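Local coordinates for ZT_dimer domain-containing protein (Thermotoga maritima, PDB 6VDA) that probably carries metal cations such as zinc across the membrane as a cation diffusion facilitator, and is represented here by its zinc-binding C-terminal domain, at residues V62-E67 and V78-E83; D13-V18 and Y40-D45; I46-K51 and H58-K63; K66-L69 and D74-D77. All coordinates share one frame; numbering follows the deposited sequence.

Contact 1. Residues V62-E67 and V78-E83. With ZN (zinc ion), chain B; SO4 (sulfate ion), chain D; SO4 (sulfate ion), chain C.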
loop_
_atom_site.group_PDB
_atom_site.type_symbol
_atom_site.label_atom_id
_atom_site.label_comp_id
_atom_site.label_asym_id
_atom_site.label_seq_id
_atom_site.Cartn_x
_atom_site.Cartn_y
_atom_site.Cartn_z
ATOM N N VAL A 62 -7.687 -7.587 4.942
ATOM C CA VAL A 62 -8.485 -8.636 4.241
ATOM C C VAL A 62 -9.931 -8.596 4.769
ATOM O O VAL A 62 -10.861 -8.537 3.940
ATOM C CB VAL A 62 -7.839 -10.025 4.404
ATOM C CG1 VAL A 62 -8.785 -11.157 4.010
ATOM C CG2 VAL A 62 -6.536 -10.121 3.624
ATOM N N LYS A 63 -10.116 -8.602 6.093
ATOM C CA LYS A 63 -11.455 -8.597 6.747
ATOM C C LYS A 63 -12.175 -7.273 6.446
ATOM O O LYS A 63 -13.409 -7.301 6.272
ATOM C CB LYS A 63 -11.312 -8.838 8.254
ATOM C CG LYS A 63 -12.611 -9.064 9.017
ATOM C CD LYS A 63 -13.180 -10.468 8.900
ATOM N N ILE A 64 -11.447 -6.151 6.385
ATOM C CA ILE A 64 -12.047 -4.809 6.111
ATOM C C ILE A 64 -12.622 -4.833 4.688
ATOM O O ILE A 64 -13.796 -4.478 4.535
ATOM C CB ILE A 64 -11.036 -3.661 6.325
ATOM C CG1 ILE A 64 -10.620 -3.537 7.791
ATOM C CG2 ILE A 64 -11.589 -2.338 5.810
ATOM C CD1 ILE A 64 -9.484 -2.564 8.030
ATOM N N ARG A 65 -11.826 -5.256 3.699
ATOM C CA ARG A 65 -12.242 -5.329 2.275
ATOM C C ARG A 65 -13.476 -6.230 2.171
ATOM O O ARG A 65 -14.397 -5.880 1.420
ATOM C CB ARG A 65 -11.120 -5.870 1.379
ATOM C CG ARG A 65 -11.549 -6.093 -0.066
ATOM C CD ARG A 65 -10.419 -6.374 -1.041
ATOM N NE ARG A 65 -10.424 -7.764 -1.489
ATOM C CZ ARG A 65 -11.081 -8.252 -2.549
ATOM N NH1 ARG A 65 -11.813 -7.475 -3.330
ATOM N NH2 ARG A 65 -10.990 -9.538 -2.833
ATOM N N LYS A 66 -13.470 -7.354 2.888
ATOM C CA LYS A 66 -14.553 -8.371 2.866
ATOM C C LYS A 66 -15.845 -7.690 3.336
ATOM O O LYS A 66 -16.851 -7.777 2.605
ATOM C CB LYS A 66 -14.159 -9.587 3.716
ATOM C CG LYS A 66 -14.897 -10.884 3.403
ATOM N N GLU A 67 -15.789 -6.974 4.466
ATOM C CA GLU A 67 -16.949 -6.262 5.070
ATOM C C GLU A 67 -17.399 -5.111 4.166
ATOM O O GLU A 67 -18.626 -4.903 4.060
ATOM C CB GLU A 67 -16.622 -5.751 6.476
ATOM C CG GLU A 67 -16.723 -6.825 7.543
ATOM C CD GLU A 67 -18.032 -7.597 7.503
ATOM O OE1 GLU A 67 -19.108 -6.947 7.527
ATOM O OE2 GLU A 67 -17.977 -8.843 7.409
ATOM N N VAL A 78 -11.265 -2.594 -2.865
ATOM C CA VAL A 78 -10.833 -1.716 -1.741
ATOM C C VAL A 78 -9.378 -2.028 -1.434
ATOM O O VAL A 78 -9.107 -3.181 -1.076
ATOM C CB VAL A 78 -11.690 -1.921 -0.480
ATOM C CG1 VAL A 78 -11.244 -0.988 0.638
ATOM C CG2 VAL A 78 -13.175 -1.770 -0.778
ATOM N N THR A 79 -8.499 -1.033 -1.564
ATOM C CA THR A 79 -7.059 -1.123 -1.213
ATOM C C THR A 79 -6.812 -0.246 0.018
ATOM O O THR A 79 -7.253 0.936 0.015
ATOM C CB THR A 79 -6.157 -0.743 -2.394
ATOM O OG1 THR A 79 -6.340 0.646 -2.665
ATOM C CG2 THR A 79 -6.446 -1.548 -3.642
ATOM N N ILE A 80 -6.127 -0.819 1.013
ATOM C CA ILE A 80 -5.897 -0.230 2.359
ATOM C C ILE A 80 -4.396 -0.212 2.629
ATOM O O ILE A 80 -3.811 -1.290 2.713
ATOM C CB ILE A 80 -6.644 -1.040 3.433
ATOM C CG1 ILE A 80 -8.123 -1.198 3.079
ATOM C CG2 ILE A 80 -6.452 -0.410 4.803
ATOM C CD1 ILE A 80 -8.856 -2.173 3.960
ATOM N N HIS A 81 -3.824 0.977 2.793
ATOM C CA HIS A 81 -2.420 1.196 3.222
ATOM C C HIS A 81 -2.387 1.242 4.753
ATOM O O HIS A 81 -3.291 1.872 5.351
ATOM C CB HIS A 81 -1.876 2.444 2.524
ATOM C CG HIS A 81 -2.121 2.411 1.052
ATOM N ND1 HIS A 81 -2.990 3.293 0.423
ATOM C CD2 HIS A 81 -1.671 1.568 0.092
ATOM C CE1 HIS A 81 -3.029 3.020 -0.865
ATOM N NE2 HIS A 81 -2.230 1.960 -1.093
ATOM N N VAL A 82 -1.430 0.545 5.369
ATOM C CA VAL A 82 -1.307 0.453 6.856
ATOM C C VAL A 82 -0.090 1.269 7.308
ATOM O O VAL A 82 0.988 1.103 6.716
ATOM C CB VAL A 82 -1.226 -1.012 7.318
ATOM C CG1 VAL A 82 -0.795 -1.121 8.770
ATOM C CG2 VAL A 82 -2.549 -1.734 7.087
ATOM N N GLU A 83 -0.279 2.131 8.312
ATOM C CA GLU A 83 0.786 2.987 8.891
ATOM C C GLU A 83 0.803 2.824 10.405
ATOM O O GLU A 83 -0.204 2.447 11.007
ATOM C CB GLU A 83 0.547 4.463 8.584
ATOM C CG GLU A 83 0.316 4.772 7.120
ATOM C CD GLU A 83 -0.188 6.186 6.901
ATOM O OE1 GLU A 83 -0.074 6.997 7.833
ATOM O OE2 GLU A 83 -0.694 6.475 5.803
HETATM ZN ZN ZN B . -1.320 7.982 5.473
HETATM S S SO4 D . 0.910 -0.714 2.852
HETATM O O1 SO4 D . 0.086 -1.103 1.736
HETATM O O2 SO4 D . 2.214 -1.303 2.716
HETATM O O3 SO4 D . 1.029 0.718 2.875
HETATM O O4 SO4 D . 0.307 -1.163 4.076
HETATM S S SO4 C . 0.775 -1.781 2.387
HETATM O O1 SO4 C . 1.021 -0.536 1.706
HETATM O O2 SO4 C . -0.257 -1.595 3.371
HETATM O O3 SO4 C . 0.356 -2.769 1.431
HETATM O O4 SO4 C . 1.979 -2.223 3.033
#

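Contact 2. Residues D13-V18 and Y40-D45. With ZN (zinc ion), chain B.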
loop_
_atom_site.group_PDB
_atom_site.type_symbol
_atom_site.label_atom_id
_atom_site.label_comp_id
_atom_site.label_asym_id
_atom_site.label_seq_id
_atom_site.Cartn_x
_atom_site.Cartn_y
_atom_site.Cartn_z
ATOM N N ASP A 13 -20.131 7.760 4.092
ATOM C CA ASP A 13 -20.860 7.409 5.341
ATOM C C ASP A 13 -20.744 5.897 5.556
ATOM O O ASP A 13 -20.335 5.504 6.656
ATOM C CB ASP A 13 -22.313 7.906 5.320
ATOM C CG ASP A 13 -22.476 9.401 5.568
ATOM O OD1 ASP A 13 -21.562 10.009 6.152
ATOM O OD2 ASP A 13 -23.525 9.954 5.185
ATOM N N ASP A 14 -21.030 5.092 4.527
ATOM C CA ASP A 14 -21.017 3.601 4.588
ATOM C C ASP A 14 -19.589 3.085 4.842
ATOM O O ASP A 14 -19.444 2.126 5.616
ATOM C CB ASP A 14 -21.627 2.989 3.321
ATOM C CG ASP A 14 -23.098 3.333 3.134
ATOM O OD1 ASP A 14 -23.586 4.235 3.849
ATOM O OD2 ASP A 14 -23.748 2.702 2.281
ATOM N N ILE A 15 -18.577 3.685 4.206
ATOM C CA ILE A 15 -17.140 3.301 4.363
ATOM C C ILE A 15 -16.750 3.517 5.830
ATOM O O ILE A 15 -16.348 2.548 6.492
ATOM C CB ILE A 15 -16.233 4.112 3.415
ATOM C CG1 ILE A 15 -16.537 3.832 1.940
ATOM C CG2 ILE A 15 -14.765 3.879 3.744
ATOM C CD1 ILE A 15 -15.968 4.864 0.989
ATOM N N PHE A 16 -16.892 4.751 6.320
ATOM C CA PHE A 16 -16.574 5.131 7.722
ATOM C C PHE A 16 -17.425 4.291 8.679
ATOM O O PHE A 16 -16.926 3.934 9.755
ATOM C CB PHE A 16 -16.729 6.640 7.925
ATOM C CG PHE A 16 -15.509 7.432 7.535
ATOM C CD1 PHE A 16 -14.439 7.552 8.408
ATOM C CD2 PHE A 16 -15.415 8.033 6.292
ATOM C CE1 PHE A 16 -13.311 8.276 8.052
ATOM C CE2 PHE A 16 -14.283 8.751 5.933
ATOM C CZ PHE A 16 -13.237 8.877 6.816
ATOM N N ALA A 17 -18.659 3.958 8.287
ATOM C CA ALA A 17 -19.586 3.121 9.083
ATOM C C ALA A 17 -18.975 1.729 9.282
ATOM O O ALA A 17 -19.016 1.231 10.407
ATOM C CB ALA A 17 -20.944 3.058 8.421
ATOM N N VAL A 18 -18.397 1.139 8.235
ATOM C CA VAL A 18 -17.744 -0.208 8.294
ATOM C C VAL A 18 -16.457 -0.161 9.137
ATOM O O VAL A 18 -16.209 -1.133 9.869
ATOM C CB VAL A 18 -17.450 -0.768 6.891
ATOM C CG1 VAL A 18 -16.630 -2.050 6.972
ATOM C CG2 VAL A 18 -18.729 -0.995 6.092
ATOM N N TYR A 40 -17.650 1.104 -8.050
ATOM C CA TYR A 40 -16.773 2.091 -7.354
ATOM C C TYR A 40 -15.499 1.421 -6.805
ATOM O O TYR A 40 -15.576 0.290 -6.287
ATOM C CB TYR A 40 -17.507 2.744 -6.177
ATOM C CG TYR A 40 -18.510 3.805 -6.550
ATOM C CD1 TYR A 40 -18.110 5.107 -6.807
ATOM C CD2 TYR A 40 -19.864 3.516 -6.628
ATOM C CE1 TYR A 40 -19.024 6.092 -7.146
ATOM C CE2 TYR A 40 -20.792 4.490 -6.964
ATOM C CZ TYR A 40 -20.372 5.784 -7.222
ATOM O OH TYR A 40 -21.278 6.749 -7.554
ATOM N N PHE A 41 -14.369 2.133 -6.868
ATOM C CA PHE A 41 -13.039 1.696 -6.362
ATOM C C PHE A 41 -12.623 2.573 -5.176
ATOM O O PHE A 41 -12.570 3.806 -5.311
ATOM C CB PHE A 41 -11.998 1.746 -7.483
ATOM C CG PHE A 41 -12.240 0.758 -8.595
ATOM C CD1 PHE A 41 -13.207 1.001 -9.560
ATOM C CD2 PHE A 41 -11.506 -0.417 -8.673
ATOM C CE1 PHE A 41 -13.435 0.090 -10.582
ATOM C CE2 PHE A 41 -11.732 -1.327 -9.696
ATOM C CZ PHE A 41 -12.698 -1.073 -10.646
ATOM N N ILE A 42 -12.320 1.944 -4.041
ATOM C CA ILE A 42 -12.062 2.643 -2.751
ATOM C C ILE A 42 -10.617 2.410 -2.324
ATOM O O ILE A 42 -10.169 1.247 -2.305
ATOM C CB ILE A 42 -13.041 2.187 -1.658
ATOM C CG1 ILE A 42 -14.486 2.482 -2.060
ATOM C CG2 ILE A 42 -12.680 2.825 -0.322
ATOM C CD1 ILE A 42 -15.489 1.757 -1.216
ATOM N N GLU A 43 -9.949 3.496 -1.950
ATOM C CA GLU A 43 -8.563 3.496 -1.433
ATOM C C GLU A 43 -8.545 4.294 -0.129
ATOM O O GLU A 43 -9.326 5.255 -0.014
ATOM C CB GLU A 43 -7.660 4.068 -2.518
ATOM C CG GLU A 43 -6.265 4.411 -2.056
ATOM C CD GLU A 43 -5.362 4.737 -3.230
ATOM O OE1 GLU A 43 -4.318 4.074 -3.364
ATOM O OE2 GLU A 43 -5.729 5.633 -4.026
ATOM N N MET A 44 -7.715 3.895 0.835
ATOM C CA MET A 44 -7.632 4.591 2.140
ATOM C C MET A 44 -6.304 4.269 2.831
ATOM O O MET A 44 -5.684 3.239 2.507
ATOM C CB MET A 44 -8.804 4.186 3.040
ATOM C CG MET A 44 -8.770 2.745 3.522
ATOM S SD MET A 44 -10.282 2.296 4.424
ATOM C CE MET A 44 -11.432 2.046 3.075
ATOM N N ASP A 45 -5.887 5.143 3.744
ATOM C CA ASP A 45 -4.824 4.860 4.738
ATOM C C ASP A 45 -5.516 4.591 6.070
ATOM O O ASP A 45 -6.498 5.288 6.352
ATOM C CB ASP A 45 -3.845 6.027 4.861
ATOM C CG ASP A 45 -3.034 6.264 3.601
ATOM O OD1 ASP A 45 -3.293 5.568 2.615
ATOM O OD2 ASP A 45 -2.145 7.135 3.627
HETATM ZN ZN ZN B . -1.320 7.982 5.473
#

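Contact 3. Residues I46-K51 and H58-K63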
loop_
_atom_site.group_PDB
_atom_site.type_symbol
_atom_site.label_atom_id
_atom_site.label_comp_id
_atom_site.label_asym_id
_atom_site.label_seq_id
_atom_site.Cartn_x
_atom_site.Cartn_y
_atom_site.Cartn_z
ATOM N N ILE A 46 -5.045 3.599 6.829
ATOM C CA ILE A 46 -5.423 3.421 8.260
ATOM C C ILE A 46 -4.142 3.424 9.089
ATOM O O ILE A 46 -3.076 3.104 8.544
ATOM C CB ILE A 46 -6.265 2.143 8.485
ATOM C CG1 ILE A 46 -5.490 0.870 8.135
ATOM C CG2 ILE A 46 -7.587 2.232 7.737
ATOM C CD1 ILE A 46 -6.134 -0.395 8.640
ATOM N N GLU A 47 -4.268 3.739 10.374
ATOM C CA GLU A 47 -3.182 3.617 11.372
ATOM C C GLU A 47 -3.503 2.470 12.337
ATOM O O GLU A 47 -4.684 2.299 12.713
ATOM C CB GLU A 47 -3.004 4.955 12.082
ATOM C CG GLU A 47 -2.435 6.017 11.173
ATOM C CD GLU A 47 -2.274 7.373 11.828
ATOM O OE1 GLU A 47 -1.876 7.416 13.006
ATOM O OE2 GLU A 47 -2.554 8.375 11.159
ATOM N N VAL A 48 -2.479 1.702 12.711
ATOM C CA VAL A 48 -2.583 0.627 13.741
ATOM C C VAL A 48 -1.410 0.768 14.707
ATOM O O VAL A 48 -0.389 1.399 14.355
ATOM C CB VAL A 48 -2.635 -0.776 13.108
ATOM C CG1 VAL A 48 -3.751 -0.864 12.074
ATOM C CG2 VAL A 48 -1.300 -1.196 12.504
ATOM N N ASP A 49 -1.574 0.219 15.903
ATOM C CA ASP A 49 -0.488 0.146 16.900
ATOM C C ASP A 49 0.779 -0.264 16.137
ATOM O O ASP A 49 0.720 -1.257 15.389
ATOM C CB ASP A 49 -0.886 -0.792 18.041
ATOM C CG ASP A 49 0.087 -0.744 19.197
ATOM O OD1 ASP A 49 1.242 -1.130 18.984
ATOM O OD2 ASP A 49 -0.312 -0.284 20.286
ATOM N N GLY A 50 1.865 0.499 16.281
ATOM C CA GLY A 50 3.169 0.198 15.665
ATOM C C GLY A 50 3.670 -1.187 16.046
ATOM O O GLY A 50 4.506 -1.726 15.298
ATOM N N LYS A 51 3.191 -1.747 17.165
ATOM C CA LYS A 51 3.639 -3.068 17.690
ATOM C C LYS A 51 2.878 -4.208 16.996
ATOM O O LYS A 51 3.308 -5.360 17.145
ATOM C CB LYS A 51 3.491 -3.149 19.215
ATOM C CG LYS A 51 4.514 -2.355 20.017
ATOM N N HIS A 58 -2.227 -7.414 7.984
ATOM C CA HIS A 58 -2.652 -7.896 6.644
ATOM C C HIS A 58 -4.032 -8.557 6.747
ATOM O O HIS A 58 -4.888 -8.275 5.869
ATOM C CB HIS A 58 -1.619 -8.844 6.027
ATOM C CG HIS A 58 -2.096 -9.436 4.745
ATOM N ND1 HIS A 58 -1.965 -8.777 3.539
ATOM C CD2 HIS A 58 -2.749 -10.589 4.486
ATOM C CE1 HIS A 58 -2.498 -9.512 2.584
ATOM N NE2 HIS A 58 -2.988 -10.627 3.141
ATOM N N GLU A 59 -4.213 -9.423 7.748
ATOM C CA GLU A 59 -5.506 -10.084 8.084
ATOM C C GLU A 59 -6.588 -9.017 8.289
ATOM O O GLU A 59 -7.724 -9.226 7.831
ATOM C CB GLU A 59 -5.374 -10.928 9.356
ATOM C CG GLU A 59 -4.993 -12.375 9.101
ATOM C CD GLU A 59 -4.692 -13.182 10.359
ATOM O OE1 GLU A 59 -4.929 -12.666 11.478
ATOM O OE2 GLU A 59 -4.206 -14.323 10.216
ATOM N N LEU A 60 -6.241 -7.930 8.980
ATOM C CA LEU A 60 -7.162 -6.805 9.254
ATOM C C LEU A 60 -7.663 -6.234 7.921
ATOM O O LEU A 60 -8.894 -6.145 7.755
ATOM C CB LEU A 60 -6.437 -5.750 10.093
ATOM C CG LEU A 60 -7.285 -4.552 10.515
ATOM C CD1 LEU A 60 -8.552 -5.001 11.233
ATOM C CD2 LEU A 60 -6.478 -3.608 11.390
ATOM N N THR A 61 -6.760 -5.909 6.991
ATOM C CA THR A 61 -7.117 -5.301 5.681
ATOM C C THR A 61 -7.965 -6.286 4.862
ATOM O O THR A 61 -8.878 -5.825 4.153
ATOM C CB THR A 61 -5.883 -4.818 4.909
ATOM O OG1 THR A 61 -5.180 -5.961 4.430
ATOM C CG2 THR A 61 -4.972 -3.950 5.749
ATOM N N VAL A 62 -7.687 -7.587 4.942
ATOM C CA VAL A 62 -8.485 -8.636 4.241
ATOM C C VAL A 62 -9.931 -8.596 4.769
ATOM O O VAL A 62 -10.861 -8.537 3.940
ATOM C CB VAL A 62 -7.839 -10.025 4.404
ATOM C CG1 VAL A 62 -8.785 -11.157 4.010
ATOM C CG2 VAL A 62 -6.536 -10.121 3.624
ATOM N N LYS A 63 -10.116 -8.602 6.093
ATOM C CA LYS A 63 -11.455 -8.597 6.747
ATOM C C LYS A 63 -12.175 -7.273 6.446
ATOM O O LYS A 63 -13.409 -7.301 6.272
ATOM C CB LYS A 63 -11.312 -8.838 8.254
ATOM C CG LYS A 63 -12.611 -9.064 9.017
ATOM C CD LYS A 63 -13.180 -10.468 8.900
#

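Contact 4. Residues K66-L69 and D74-D77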
loop_
_atom_site.group_PDB
_atom_site.type_symbol
_atom_site.label_atom_id
_atom_site.label_comp_id
_atom_site.label_asym_id
_atom_site.label_seq_id
_atom_site.Cartn_x
_atom_site.Cartn_y
_atom_site.Cartn_z
ATOM N N LYS A 66 -13.470 -7.354 2.888
ATOM C CA LYS A 66 -14.553 -8.371 2.866
ATOM C C LYS A 66 -15.845 -7.690 3.336
ATOM O O LYS A 66 -16.851 -7.777 2.605
ATOM C CB LYS A 66 -14.159 -9.587 3.716
ATOM C CG LYS A 66 -14.897 -10.884 3.403
ATOM N N GLU A 67 -15.789 -6.974 4.466
ATOM C CA GLU A 67 -16.949 -6.262 5.070
ATOM C C GLU A 67 -17.399 -5.111 4.166
ATOM O O GLU A 67 -18.626 -4.903 4.060
ATOM C CB GLU A 67 -16.622 -5.751 6.476
ATOM C CG GLU A 67 -16.723 -6.825 7.543
ATOM C CD GLU A 67 -18.032 -7.597 7.503
ATOM O OE1 GLU A 67 -19.108 -6.947 7.527
ATOM O OE2 GLU A 67 -17.977 -8.843 7.409
ATOM N N MET A 68 -16.461 -4.394 3.540
ATOM C CA MET A 68 -16.776 -3.297 2.586
ATOM C C MET A 68 -17.612 -3.871 1.435
ATOM O O MET A 68 -18.673 -3.306 1.149
ATOM C CB MET A 68 -15.505 -2.657 2.018
ATOM C CG MET A 68 -14.653 -1.956 3.061
ATOM S SD MET A 68 -15.303 -0.349 3.569
ATOM C CE MET A 68 -15.105 0.556 2.037
ATOM N N LEU A 69 -17.150 -4.968 0.823
ATOM C CA LEU A 69 -17.787 -5.605 -0.362
ATOM C C LEU A 69 -19.179 -6.139 0.010
ATOM O O LEU A 69 -20.067 -6.090 -0.856
ATOM C CB LEU A 69 -16.870 -6.714 -0.894
ATOM C CG LEU A 69 -16.000 -6.339 -2.098
ATOM C CD1 LEU A 69 -15.358 -4.977 -1.921
ATOM C CD2 LEU A 69 -14.934 -7.391 -2.359
ATOM N N ASP A 74 -21.993 -2.274 -4.982
ATOM C CA ASP A 74 -21.480 -1.403 -6.077
ATOM C C ASP A 74 -20.006 -1.034 -5.844
ATOM O O ASP A 74 -19.479 -0.245 -6.644
ATOM C CB ASP A 74 -22.352 -0.156 -6.255
ATOM C CG ASP A 74 -22.475 0.708 -5.015
ATOM O OD1 ASP A 74 -22.081 0.239 -3.933
ATOM O OD2 ASP A 74 -22.967 1.841 -5.142
ATOM N N ILE A 75 -19.358 -1.585 -4.809
ATOM C CA ILE A 75 -17.884 -1.475 -4.595
ATOM C C ILE A 75 -17.213 -2.667 -5.283
ATOM O O ILE A 75 -17.522 -3.809 -4.911
ATOM C CB ILE A 75 -17.522 -1.407 -3.098
ATOM C CG1 ILE A 75 -18.133 -0.180 -2.420
ATOM C CG2 ILE A 75 -16.012 -1.454 -2.909
ATOM C CD1 ILE A 75 -18.039 -0.207 -0.910
ATOM N N GLU A 76 -16.319 -2.393 -6.237
ATOM C CA GLU A 76 -15.609 -3.404 -7.067
ATOM C C GLU A 76 -14.342 -3.867 -6.330
ATOM O O GLU A 76 -14.077 -5.084 -6.342
ATOM C CB GLU A 76 -15.302 -2.811 -8.446
ATOM C CG GLU A 76 -14.600 -3.768 -9.395
ATOM C CD GLU A 76 -15.418 -4.964 -9.857
ATOM O OE1 GLU A 76 -16.662 -4.850 -9.928
ATOM O OE2 GLU A 76 -14.807 -6.010 -10.152
ATOM N N ASP A 77 -13.586 -2.946 -5.715
ATOM C CA ASP A 77 -12.370 -3.289 -4.927
ATOM C C ASP A 77 -12.061 -2.216 -3.868
ATOM O O ASP A 77 -12.559 -1.074 -3.984
ATOM C CB ASP A 77 -11.162 -3.506 -5.841
ATOM C CG ASP A 77 -10.153 -4.496 -5.288
ATOM O OD1 ASP A 77 -10.196 -4.765 -4.069
ATOM O OD2 ASP A 77 -9.335 -5.000 -6.082
#

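Contact 1. Residues V62-E67 and V78-E83
Apolar packing of helix on sheet brings Ile64 and Arg65 of helix 54-71 against Ile80 and Val78 of strand 75-84, an outermost strand of the sheet within this chain. The two short axes come within 8.6 Å and run roughly antiparallel, with 148° between their directions. Ile80 makes the closest approach: its CD1 lies 3.3 Å from Ile64 CG2, tight for two methyl groups, and 3.5 Å from Ile64 CB. With CG1 anti to the carbonyl carbon (chi1 -53°) and the chain straight beyond it, Ile80 sends that methyl out toward the helix, where it meets the branch of Ile64 at a slant. Helix and strand belong to one beta-alpha-beta unit of the ferredoxin-like domain, and Leu19, Phe22 and Val25 pack on Ile64 as well. Arg65 contributes its aliphatic stem. It slides past Val78 in the opposite sense, CG 4.2 Å from Val78 CB and CD 3.5 Å from Val78 O, before a bend in the chain takes the guanidinium to a long, weak ion pair with Asp77. Farther along, Val82 N donates to a sulfate, probably from the crystallisation liquor, whose placing is doubtful because two modelled positions overlap; Val82 N of the second subunit also bonds to sulfate there. Near the strand's end Glu83 OE2 binds zinc together with His29, Asp45 and Glu89, although the modelled bond length at Glu83 is doubtfully short.

Contact 2. Residues D13-V18 and Y40-D45
Ile15, on helix 6-19, meets two residues of strand 39-48, using a different branch for each. Its longer arm points at Ile42 tip to tip, with Ile15 CD1 3.8 Å from Ile42 CD1. Ile15 CG2 takes the other partner, lying 3.9 Å from Met44 CE. Met44 holds CG between its backbone N and carbonyl carbon (chi1 69°), and a bend at chi3 (78°) lays the terminal methyl beside Ile15 instead of letting it run straight on. An alanine in place of Ile15 would lack both branches, which is likely to open a gap before Ile42 CD1 and leave Met44 CE without one of its neighbours. Around this first shell, Met68 of helix 54-71 packs on both isoleucines, Ile75 abuts Ile42, and Leu19 touches Met44. In this alpha-beta-beta-alpha-beta variant of the ferredoxin-like fold, the two helices pack on one face of the three-stranded sheet, with 39-48 as the central strand. Ile42 and Met44 point to that face, whereas Glu43 and Asp45 lie on the other one. Glu43 OE2 forms a salt bridge with Arg34. Asp45 divides its carboxylate between two tasks: OD2 coordinates the zinc ion at 2.2 Å, while OD1 is hydrogen-bonded to ND1 of His81. This second-shell imidazole, standing on the neighbouring strand 75-84, probably limits rotation of the carboxylate and so positions the oxygen that meets the metal.

Contact 3. Residues I46-K51 and H58-K63
Leu60 of helix 54-71 sits against Val48 and Ile46 of strand 39-48, and the helical turn that delivers it begins at His58. The carbonyl O of His58 is gripped twice: Val62 N donates to it from the next turn at 3.0 Å, and Thr61 OG1 at 2.7 Å, the hydroxyl approaching 23° from the carbonyl plane. The His58 side chain packs on Pro84 of the second subunit. Two residues on, Leu60 has CG anti to the backbone N (chi1 -177°), and chi2 (54°) then turns one methyl, CD2, to both strand residues. Leu60 CD2 lies 3.9 Å from Val48 CG1, the two side chains passing alongside in opposite senses, and a looser 4.2 Å from Ile46 CD1. Phe22, Asn24 and Val25 also touch this leucine. Thr61, its hydroxyl tied back to the helix, rests on Ile80 and Val82 of strand 75-84. Where strand 39-48 gives way to loop, Asp49 OD1 accepts from Lys51 N at 2.7 Å through its anti lone pair, an Asx turn in the loop that leads on to helix 54-71. Gly50 makes backbone hydrogen bonds to the second subunit, and Val48 packs on Val54 of that subunit. The arrangement is that of the first half of a beta-alpha-beta crossover, strand into helix, in the ferredoxin-like dimerisation domain of zinc transporters, with the dimer interface alongside.

Contact 4. Residues K66-L69 and D74-D77
Leu69 and Ile75 stand 5.9 Å apart at their CA atoms, where helix 54-71 nears its end and strand 75-84 sets out from the following turn. Ile75 fills the angle between them with a forked side chain that serves both helical partners. Its CG2, anti to the backbone N, meets Leu69 CD1 at 3.7 Å. The long arm takes the other course and puts Ile75 CD1 3.8 Å from Met68 O, with Met68 CE a looser 4.2 Å from the same methyl. The end of Leu69 comes nearer the strand than its CB direction suggests, and Leu69 CD1 also lies 3.9 Å from Ile75 O. Met68 is folded at each of its torsions, and it also touches Val18 of helix 6-19 and Val78 farther along the strand. Met11 packs on Ile75. In the turn, Asp74 OD2 forms a salt bridge with Arg72. Far from the zinc site, this is structural packing that closes the helix-to-strand corner of the beta-alpha-beta unit in a ferredoxin-like fold.

In the fold
All four contacts pack helix against sheet through apolar groups, and differ mainly in what borders them. Contacts 2 and 4 are buried and lie within one subunit; they meet where Ile42 CD1 touches both Ile75 CD1 and Met68 CE, at the common core under the two helices. Contact 1 is only partly buried, with Arg65 and Ile80 partly exposed. Contacts 1 and 3 both adjoin the second subunit, although contact 3 is buried. Contacts 3, 1 and 4 follow one another, with overlaps, along helix 54-71, whereas contact 2 alone uses helix 6-19. The strand segments of contacts 1 and 2 each supply a zinc ligand, Glu83 and Asp45, from neighbouring strands; contact 4 lies away from the metal.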